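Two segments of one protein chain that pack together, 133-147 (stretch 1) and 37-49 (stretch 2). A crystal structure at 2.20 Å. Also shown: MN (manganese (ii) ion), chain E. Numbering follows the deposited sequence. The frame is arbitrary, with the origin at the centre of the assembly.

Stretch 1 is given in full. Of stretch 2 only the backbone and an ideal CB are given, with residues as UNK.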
ATOM      1  N   LYS B 133      20.304 -20.126  -1.819  1.00 30.76           N
ATOM      2  CA  LYS B 133      20.761 -21.407  -2.325  1.00 29.83           C
ATOM      3  C   LYS B 133      20.006 -21.776  -3.599  1.00 29.26           C
ATOM      4  O   LYS B 133      18.939 -21.232  -3.881  1.00 29.79           O
ATOM      5  CB  LYS B 133      20.572 -22.492  -1.257  1.00 42.62           C
ATOM      6  CG  LYS B 133      21.477 -22.307  -0.044  1.00 44.96           C
ATOM      7  CD  LYS B 133      22.930 -22.241  -0.488  1.00 46.94           C
ATOM      8  CE  LYS B 133      23.860 -21.835   0.639  1.00 48.91           C
ATOM      9  NZ  LYS B 133      25.284 -21.904   0.203  1.00 47.83           N
ATOM     10  N   PRO B 134      20.554 -22.712  -4.385  1.00 24.74           N
ATOM     11  CA  PRO B 134      19.929 -23.152  -5.632  1.00 24.86           C
ATOM     12  C   PRO B 134      18.481 -23.614  -5.492  1.00 24.87           C
ATOM     13  O   PRO B 134      17.641 -23.288  -6.336  1.00 21.82           O
ATOM     14  CB  PRO B 134      20.854 -24.268  -6.108  1.00 26.53           C
ATOM     15  CG  PRO B 134      21.440 -24.773  -4.851  1.00 31.36           C
ATOM     16  CD  PRO B 134      21.756 -23.509  -4.106  1.00 28.23           C
ATOM     17  N   ASP B 135      18.184 -24.368  -4.436  1.00 24.00           N
ATOM     18  CA  ASP B 135      16.817 -24.843  -4.242  1.00 25.10           C
ATOM     19  C   ASP B 135      15.819 -23.699  -4.085  1.00 23.89           C
ATOM     20  O   ASP B 135      14.807 -23.667  -4.785  1.00 23.86           O
ATOM     21  CB  ASP B 135      16.718 -25.804  -3.047  1.00 34.93           C
ATOM     22  CG  ASP B 135      17.267 -25.217  -1.757  1.00 38.93           C
ATOM     23  OD1 ASP B 135      17.163 -25.921  -0.726  1.00 39.25           O
ATOM     24  OD2 ASP B 135      17.797 -24.077  -1.760  1.00 40.16           O
ATOM     25  N   LEU B 136      16.098 -22.758  -3.186  1.00 22.30           N
ATOM     26  CA  LEU B 136      15.191 -21.632  -2.997  1.00 22.15           C
ATOM     27  C   LEU B 136      15.193 -20.747  -4.241  1.00 21.85           C
ATOM     28  O   LEU B 136      14.170 -20.146  -4.579  1.00 22.12           O
ATOM     29  CB  LEU B 136      15.575 -20.814  -1.761  1.00 24.54           C
ATOM     30  CG  LEU B 136      15.384 -21.515  -0.417  1.00 24.24           C
ATOM     31  CD1 LEU B 136      15.715 -20.544   0.698  1.00 25.28           C
ATOM     32  CD2 LEU B 136      13.952 -22.006  -0.275  1.00 24.70           C
ATOM     33  N   ALA B 137      16.333 -20.677  -4.929  1.00 20.95           N
ATOM     34  CA  ALA B 137      16.417 -19.883  -6.152  1.00 20.90           C
ATOM     35  C   ALA B 137      15.487 -20.541  -7.180  1.00 20.40           C
ATOM     36  O   ALA B 137      14.853 -19.864  -7.994  1.00 17.03           O
ATOM     37  CB  ALA B 137      17.844 -19.856  -6.676  1.00 12.84           C
ATOM     38  N   GLY B 138      15.409 -21.868  -7.115  1.00 21.08           N
ATOM     39  CA  GLY B 138      14.550 -22.613  -8.015  1.00 20.97           C
ATOM     40  C   GLY B 138      13.081 -22.322  -7.769  1.00 20.91           C
ATOM     41  O   GLY B 138      12.295 -22.290  -8.713  1.00 21.74           O
ATOM     42  N   LEU B 139      12.698 -22.119  -6.508  1.00 21.00           N
ATOM     43  CA  LEU B 139      11.299 -21.824  -6.190  1.00 20.94           C
ATOM     44  C   LEU B 139      10.907 -20.449  -6.702  1.00 20.33           C
ATOM     45  O   LEU B 139       9.822 -20.269  -7.252  1.00 19.24           O
ATOM     46  CB  LEU B 139      11.035 -21.855  -4.683  1.00 22.58           C
ATOM     47  CG  LEU B 139      11.207 -23.128  -3.860  1.00 26.15           C
ATOM     48  CD1 LEU B 139      10.577 -22.870  -2.499  1.00 25.90           C
ATOM     49  CD2 LEU B 139      10.547 -24.333  -4.529  1.00 26.49           C
ATOM     50  N   LEU B 140      11.789 -19.475  -6.500  1.00 15.41           N
ATOM     51  CA  LEU B 140      11.524 -18.120  -6.950  1.00 15.69           C
ATOM     52  C   LEU B 140      11.369 -18.136  -8.458  1.00 16.48           C
ATOM     53  O   LEU B 140      10.501 -17.459  -9.019  1.00 17.24           O
ATOM     54  CB  LEU B 140      12.666 -17.184  -6.560  1.00 18.02           C
ATOM     55  CG  LEU B 140      12.878 -16.904  -5.072  1.00 22.35           C
ATOM     56  CD1 LEU B 140      14.002 -15.864  -4.922  1.00 11.66           C
ATOM     57  CD2 LEU B 140      11.584 -16.402  -4.441  1.00 11.66           C
ATOM     58  N   LEU B 141      12.229 -18.916  -9.108  1.00 22.32           N
ATOM     59  CA  LEU B 141      12.208 -19.057 -10.555  1.00 19.88           C
ATOM     60  C   LEU B 141      10.868 -19.628 -10.977  1.00 18.06           C
ATOM     61  O   LEU B 141      10.216 -19.110 -11.876  1.00 17.84           O
ATOM     62  CB  LEU B 141      13.319 -20.001 -11.015  1.00 16.13           C
ATOM     63  CG  LEU B 141      13.262 -20.383 -12.499  1.00 19.15           C
ATOM     64  CD1 LEU B 141      13.150 -19.137 -13.362  1.00 16.34           C
ATOM     65  CD2 LEU B 141      14.517 -21.176 -12.856  1.00 19.40           C
ATOM     66  N   SER B 142      10.469 -20.709 -10.321  1.00 14.23           N
ATOM     67  CA  SER B 142       9.202 -21.363 -10.628  1.00 15.98           C
ATOM     68  C   SER B 142       8.035 -20.398 -10.418  1.00 15.83           C
ATOM     69  O   SER B 142       7.102 -20.347 -11.222  1.00 15.93           O
ATOM     70  CB  SER B 142       9.019 -22.590  -9.734  1.00 14.38           C
ATOM     71  OG  SER B 142      10.163 -23.418  -9.792  1.00 18.57           O
ATOM     72  N   ALA B 143       8.102 -19.635  -9.334  1.00 14.17           N
ATOM     73  CA  ALA B 143       7.054 -18.676  -9.012  1.00 14.85           C
ATOM     74  C   ALA B 143       6.911 -17.648 -10.123  1.00 16.17           C
ATOM     75  O   ALA B 143       5.798 -17.332 -10.539  1.00 16.49           O
ATOM     76  CB  ALA B 143       7.364 -17.978  -7.681  1.00 14.14           C
ATOM     77  N   ILE B 144       8.034 -17.129 -10.606  1.00 18.62           N
ATOM     78  CA  ILE B 144       7.996 -16.140 -11.670  1.00 21.09           C
ATOM     79  C   ILE B 144       7.367 -16.734 -12.929  1.00 21.50           C
ATOM     80  O   ILE B 144       6.442 -16.156 -13.501  1.00 21.43           O
ATOM     81  CB  ILE B 144       9.413 -15.597 -11.985  1.00 20.50           C
ATOM     82  CG1 ILE B 144       9.983 -14.906 -10.734  1.00 23.16           C
ATOM     83  CG2 ILE B 144       9.349 -14.604 -13.131  1.00 19.18           C
ATOM     84  CD1 ILE B 144      11.313 -14.210 -10.937  1.00 22.24           C
ATOM     85  N   ILE B 145       7.855 -17.898 -13.345  1.00 19.49           N
ATOM     86  CA  ILE B 145       7.328 -18.559 -14.524  1.00 18.87           C
ATOM     87  C   ILE B 145       5.840 -18.854 -14.364  1.00 19.67           C
ATOM     88  O   ILE B 145       5.054 -18.665 -15.292  1.00 20.22           O
ATOM     89  CB  ILE B 145       8.059 -19.886 -14.794  1.00 19.79           C
ATOM     90  CG1 ILE B 145       9.475 -19.597 -15.303  1.00 21.87           C
ATOM     91  CG2 ILE B 145       7.259 -20.734 -15.794  1.00 16.87           C
ATOM     92  CD1 ILE B 145      10.393 -20.805 -15.309  1.00 23.46           C
ATOM     93  N   SER B 146       5.462 -19.325 -13.185  1.00 16.28           N
ATOM     94  CA  SER B 146       4.079 -19.666 -12.921  1.00 16.51           C
ATOM     95  C   SER B 146       3.170 -18.459 -12.995  1.00 18.35           C
ATOM     96  O   SER B 146       2.153 -18.476 -13.681  1.00 18.94           O
ATOM     97  CB  SER B 146       3.950 -20.304 -11.539  1.00 16.00           C
ATOM     98  OG  SER B 146       2.582 -20.424 -11.188  1.00 13.78           O
ATOM     99  N   ASP B 147       3.545 -17.403 -12.289  1.00 22.00           N
ATOM    100  CA  ASP B 147       2.732 -16.198 -12.253  1.00 24.66           C
ATOM    101  C   ASP B 147       2.602 -15.462 -13.586  1.00 23.68           C
ATOM    102  O   ASP B 147       1.554 -14.888 -13.885  1.00 22.07           O
ATOM    103  CB  ASP B 147       3.274 -15.262 -11.182  1.00 29.18           C
ATOM    104  CG  ASP B 147       2.297 -15.066 -10.050  1.00 35.67           C
ATOM    105  OD1 ASP B 147       1.628 -16.047  -9.661  1.00 39.63           O
ATOM    106  OD2 ASP B 147       2.200 -13.933  -9.545  1.00 37.72           O
ATOM    107  N   UNK B  37      -1.315 -29.123  -8.012  1.00 26.78           N
ATOM    108  CA  UNK B  37      -0.367 -30.014  -8.698  1.00 25.43           C
ATOM    109  C   UNK B  37       0.933 -29.324  -9.145  1.00 23.36           C
ATOM    110  O   UNK B  37       2.020 -29.879  -9.010  1.00 19.35           O
ATOM    111  CB  UNK B  37      -1.050 -30.630  -9.921  1.00 25.43           C
ATOM    112  N   UNK B  38       0.811 -28.113  -9.671  1.00 23.67           N
ATOM    113  CA  UNK B  38       1.975 -27.370 -10.139  1.00 24.87           C
ATOM    114  C   UNK B  38       2.989 -27.115  -9.031  1.00 22.64           C
ATOM    115  O   UNK B  38       4.189 -27.299  -9.209  1.00 23.03           O
ATOM    116  CB  UNK B  38       1.532 -26.038 -10.747  1.00 24.87           C
ATOM    117  N   UNK B  39       2.498 -26.684  -7.881  1.00 20.14           N
ATOM    118  CA  UNK B  39       3.360 -26.390  -6.755  1.00 19.98           C
ATOM    119  C   UNK B  39       3.989 -27.672  -6.214  1.00 19.23           C
ATOM    120  O   UNK B  39       5.184 -27.708  -5.896  1.00 15.93           O
ATOM    121  CB  UNK B  39       2.575 -25.671  -5.656  1.00 19.98           C
ATOM    122  N   UNK B  40       3.190 -28.729  -6.123  1.00 20.45           N
ATOM    123  CA  UNK B  40       3.708 -30.006  -5.640  1.00 23.72           C
ATOM    124  C   UNK B  40       4.903 -30.386  -6.516  1.00 21.35           C
ATOM    125  O   UNK B  40       5.959 -30.778  -6.020  1.00 19.33           O
ATOM    126  CB  UNK B  40       2.631 -31.093  -5.666  1.00 23.72           C
ATOM    127  N   UNK B  41       4.721 -30.244  -7.822  1.00 19.66           N
ATOM    128  CA  UNK B  41       5.754 -30.546  -8.800  1.00 19.48           C
ATOM    129  C   UNK B  41       7.009 -29.713  -8.524  1.00 19.31           C
ATOM    130  O   UNK B  41       8.117 -30.249  -8.427  1.00 18.22           O
ATOM    131  CB  UNK B  41       5.239 -30.288 -10.218  1.00 19.48           C
ATOM    132  N   UNK B  42       6.822 -28.405  -8.378  1.00 22.23           N
ATOM    133  CA  UNK B  42       7.927 -27.488  -8.122  1.00 22.02           C
ATOM    134  C   UNK B  42       8.650 -27.778  -6.802  1.00 22.71           C
ATOM    135  O   UNK B  42       9.884 -27.745  -6.745  1.00 23.17           O
ATOM    136  CB  UNK B  42       7.408 -26.049  -8.117  1.00 22.02           C
ATOM    137  N   UNK B  43       7.893 -28.073  -5.750  1.00 23.04           N
ATOM    138  CA  UNK B  43       8.494 -28.378  -4.451  1.00 22.89           C
ATOM    139  C   UNK B  43       9.328 -29.650  -4.537  1.00 24.69           C
ATOM    140  O   UNK B  43      10.493 -29.678  -4.126  1.00 25.45           O
ATOM    141  CB  UNK B  43       7.414 -28.524  -3.377  1.00 22.89           C
ATOM    142  N   UNK B  44       8.724 -30.709  -5.062  1.00 19.51           N
ATOM    143  CA  UNK B  44       9.436 -31.969  -5.214  1.00 20.18           C
ATOM    144  C   UNK B  44      10.704 -31.748  -6.053  1.00 19.24           C
ATOM    145  O   UNK B  44      11.771 -32.268  -5.742  1.00 17.10           O
ATOM    146  CB  UNK B  44       8.534 -33.023  -5.859  1.00 20.18           C
ATOM    147  N   UNK B  45      10.578 -30.954  -7.108  1.00 27.52           N
ATOM    148  CA  UNK B  45      11.706 -30.699  -7.989  1.00 29.20           C
ATOM    149  C   UNK B  45      12.932 -30.150  -7.276  1.00 29.42           C
ATOM    150  O   UNK B  45      14.042 -30.615  -7.512  1.00 29.03           O
ATOM    151  CB  UNK B  45      11.283 -29.722  -9.088  1.00 29.20           C
ATOM    152  N   UNK B  46      12.742 -29.173  -6.396  1.00 21.31           N
ATOM    153  CA  UNK B  46      13.883 -28.593  -5.708  1.00 22.54           C
ATOM    154  C   UNK B  46      14.138 -29.117  -4.315  1.00 23.34           C
ATOM    155  O   UNK B  46      14.879 -28.509  -3.552  1.00 25.75           O
ATOM    156  CB  UNK B  46      13.703 -27.076  -5.632  1.00 22.54           C
ATOM    157  N   UNK B  47      13.535 -30.259  -3.998  1.00 28.61           N
ATOM    158  CA  UNK B  47      13.720 -30.869  -2.693  1.00 28.84           C
ATOM    159  C   UNK B  47      13.390 -29.953  -1.536  1.00 28.31           C
ATOM    160  O   UNK B  47      14.117 -29.906  -0.552  1.00 29.85           O
ATOM    161  CB  UNK B  47      15.165 -31.353  -2.554  1.00 28.84           C
ATOM    162  N   UNK B  48      12.286 -29.229  -1.656  1.00 24.26           N
ATOM    163  CA  UNK B  48      11.840 -28.309  -0.620  1.00 23.33           C
ATOM    164  C   UNK B  48      10.574 -28.838   0.046  1.00 23.79           C
ATOM    165  O   UNK B  48       9.648 -29.272  -0.626  1.00 26.11           O
ATOM    166  CB  UNK B  48      11.596 -26.916  -1.205  1.00 23.33           C
ATOM    167  N   UNK B  49      10.539 -28.797   1.369  1.00 26.21           N
ATOM    168  CA  UNK B  49       9.380 -29.274   2.124  1.00 27.04           C
ATOM    169  C   UNK B  49       8.193 -28.319   2.037  1.00 26.41           C
ATOM    170  O   UNK B  49       8.363 -27.100   1.975  1.00 26.26           O
ATOM    171  CB  UNK B  49       9.763 -29.483   3.590  1.00 27.04           C
TER
HETATM  172 MN    MN E 503       1.448 -13.841  -7.281  1.00 34.64          MN

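Stretch 2 begins as a helix that runs nearly antiparallel to the helix of stretch 1, at 156° and with axes 9.7 Å apart at closest approach.

Position 37 is at the N-terminal end of this helix, out of reach of stretch 1. Many residues would suit it, proline among them, since the first turn needs no amide donor. It is Pro37.

Position 38 points toward stretch 1, but its ideal CB has nothing within 5.5 Å. A long side chain is needed to cross the gap, and the hydroxyl of Ser146 favours a polar end: Glu, Gln or perhaps Lys. It is Glu38. With chi1 and chi2 both t, it extends to Ser146, whose OG donates a hydrogen bond to Glu38 OE2 at 2.5 Å. This is the only hydrogen bond linking the stretches directly.

Position 39 points sideways and 40 and 41 are out of reach, so stretch 1 decides little. Many residues that tolerate a helix would suit all three. They are Thr39, Glu40 and Phe41.

Position 42 points toward stretch 1. Its ideal CB is 4.1 Å from Ser142 CB and 5.1 Å from Leu139 CD2. The room is limited, and a small or medium apolar residue such as Ala, Val or Ile would suit. It is Val42, whose CG1 lies 3.8 Å from Leu139 CD2 and 3.2 Å from Ser142 OG.

Position 43 points away, yet Leu139 is near enough for a longer apolar chain to reach. Leu or Met would do. It is Leu43; its CD2 comes 4.1 Å from Leu139 CD2.

Positions 44 and 45 make no contact, so long polar chains are acceptable. Arg44 NH1 forms a salt bridge with Glu40 OE1 at 3.6 Å. Lys45 follows.

Position 46 points toward the start of the other helix, where Gly138 leaves an open patch of backbone. A flat ring could lie there; Leu or Met are also possible. It is Phe46. Gly138 CA sits over the ring face, 3.5 Å from its centroid, in a CH-pi contact. An ideal CB on Gly138 would be 2.1 Å from Phe46 CE2, a clash. Water 1 lies 3.1 Å from Phe46 O and 2.8 Å from Asp135 OD1, between the two stretches.

Position 47 has phi/psi of 55/43. Positive phi favours glycine, with Asn or Asp next. It is Gly47.

Position 48 points toward Leu139, with its ideal CB 4.3 Å from Leu139 CD2. Val, Ile or Leu would fit. It is Val48: CG1 packs 3.9 Å from Leu139 CD1, and CG2 lies 4.1 Å from Asp135 CB.

Position 49 is out of reach and little constrained. It is Met49.

Stretch 2 37-49: PETEFVLRKFGVM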
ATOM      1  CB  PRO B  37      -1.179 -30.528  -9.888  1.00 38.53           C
ATOM      2  CG  PRO B  37      -2.579 -30.535  -9.357  1.00 39.79           C
ATOM      3  CD  PRO B  37      -2.652 -29.212  -8.627  1.00 37.12           C
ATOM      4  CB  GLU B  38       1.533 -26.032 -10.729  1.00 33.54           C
ATOM      5  CG  GLU B  38       2.686 -25.106 -11.094  1.00 37.27           C
ATOM      6  CD  GLU B  38       2.247 -23.661 -11.225  1.00 40.05           C
ATOM      7  OE1 GLU B  38       1.478 -23.340 -12.153  1.00 43.41           O
ATOM      8  OE2 GLU B  38       2.663 -22.842 -10.387  1.00 40.60           O
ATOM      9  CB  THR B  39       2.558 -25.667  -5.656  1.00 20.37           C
ATOM     10  OG1 THR B  39       1.808 -24.602  -6.259  1.00 19.95           O
ATOM     11  CG2 THR B  39       3.487 -25.089  -4.609  1.00 16.67           C
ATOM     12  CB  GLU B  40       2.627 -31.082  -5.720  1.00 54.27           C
ATOM     13  CG  GLU B  40       3.106 -32.460  -5.328  1.00 62.59           C
ATOM     14  CD  GLU B  40       1.991 -33.485  -5.350  1.00 68.77           C
ATOM     15  OE1 GLU B  40       2.288 -34.694  -5.221  1.00 71.02           O
ATOM     16  OE2 GLU B  40       0.816 -33.077  -5.492  1.00 70.95           O
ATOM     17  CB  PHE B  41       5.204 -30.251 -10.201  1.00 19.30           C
ATOM     18  CG  PHE B  41       6.258 -30.142 -11.270  1.00 20.25           C
ATOM     19  CD1 PHE B  41       7.095 -31.213 -11.557  1.00 18.87           C
ATOM     20  CD2 PHE B  41       6.384 -28.970 -12.014  1.00 18.23           C
ATOM     21  CE1 PHE B  41       8.045 -31.125 -12.573  1.00 20.33           C
ATOM     22  CE2 PHE B  41       7.323 -28.869 -13.026  1.00 18.51           C
ATOM     23  CZ  PHE B  41       8.159 -29.947 -13.311  1.00 19.92           C
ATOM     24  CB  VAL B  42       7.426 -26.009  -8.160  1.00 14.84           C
ATOM     25  CG1 VAL B  42       8.487 -25.063  -7.643  1.00 15.81           C
ATOM     26  CG2 VAL B  42       7.067 -25.633  -9.582  1.00 11.82           C
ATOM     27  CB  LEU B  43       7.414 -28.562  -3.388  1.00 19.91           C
ATOM     28  CG  LEU B  43       6.538 -27.350  -3.079  1.00 20.99           C
ATOM     29  CD1 LEU B  43       5.587 -27.712  -1.961  1.00 19.22           C
ATOM     30  CD2 LEU B  43       7.409 -26.164  -2.692  1.00 21.81           C
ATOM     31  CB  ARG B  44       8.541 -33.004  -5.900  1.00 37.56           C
ATOM     32  CG  ARG B  44       9.286 -34.264  -6.335  1.00 41.14           C
ATOM     33  CD  ARG B  44       8.369 -35.302  -6.962  1.00 43.56           C
ATOM     34  NE  ARG B  44       7.535 -35.978  -5.974  1.00 49.27           N
ATOM     35  CZ  ARG B  44       6.281 -35.644  -5.691  1.00 53.82           C
ATOM     36  NH1 ARG B  44       5.697 -34.632  -6.323  1.00 54.48           N
ATOM     37  NH2 ARG B  44       5.607 -36.331  -4.773  1.00 56.28           N
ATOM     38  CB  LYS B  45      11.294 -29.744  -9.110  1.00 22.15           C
ATOM     39  CG  LYS B  45      12.382 -29.485 -10.134  1.00 22.66           C
ATOM     40  CD  LYS B  45      11.799 -28.781 -11.347  1.00 24.74           C
ATOM     41  CE  LYS B  45      12.804 -28.678 -12.481  1.00 26.04           C
ATOM     42  NZ  LYS B  45      13.815 -27.626 -12.244  1.00 25.53           N
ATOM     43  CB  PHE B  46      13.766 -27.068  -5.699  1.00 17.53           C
ATOM     44  CG  PHE B  46      13.736 -26.482  -7.072  1.00 18.49           C
ATOM     45  CD1 PHE B  46      12.530 -26.154  -7.675  1.00 14.95           C
ATOM     46  CD2 PHE B  46      14.917 -26.327  -7.798  1.00 16.13           C
ATOM     47  CE1 PHE B  46      12.497 -25.680  -8.991  1.00 17.21           C
ATOM     48  CE2 PHE B  46      14.892 -25.856  -9.106  1.00 18.12           C
ATOM     49  CZ  PHE B  46      13.678 -25.530  -9.707  1.00 15.74           C
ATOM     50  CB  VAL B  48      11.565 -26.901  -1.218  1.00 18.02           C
ATOM     51  CG1 VAL B  48      10.969 -25.974  -0.154  1.00 14.79           C
ATOM     52  CG2 VAL B  48      12.876 -26.307  -1.762  1.00 16.35           C
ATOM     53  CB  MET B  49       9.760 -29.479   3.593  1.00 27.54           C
ATOM     54  CG  MET B  49      10.976 -30.383   3.801  1.00 32.79           C
ATOM     55  SD  MET B  49      10.800 -32.021   3.039  1.00 36.62           S
ATOM     56  CE  MET B  49      11.754 -31.791   1.518  1.00 35.23           C
TER
HETATM   57  O   HOH W   1      17.028 -28.602  -1.346  1.00 43.42           O
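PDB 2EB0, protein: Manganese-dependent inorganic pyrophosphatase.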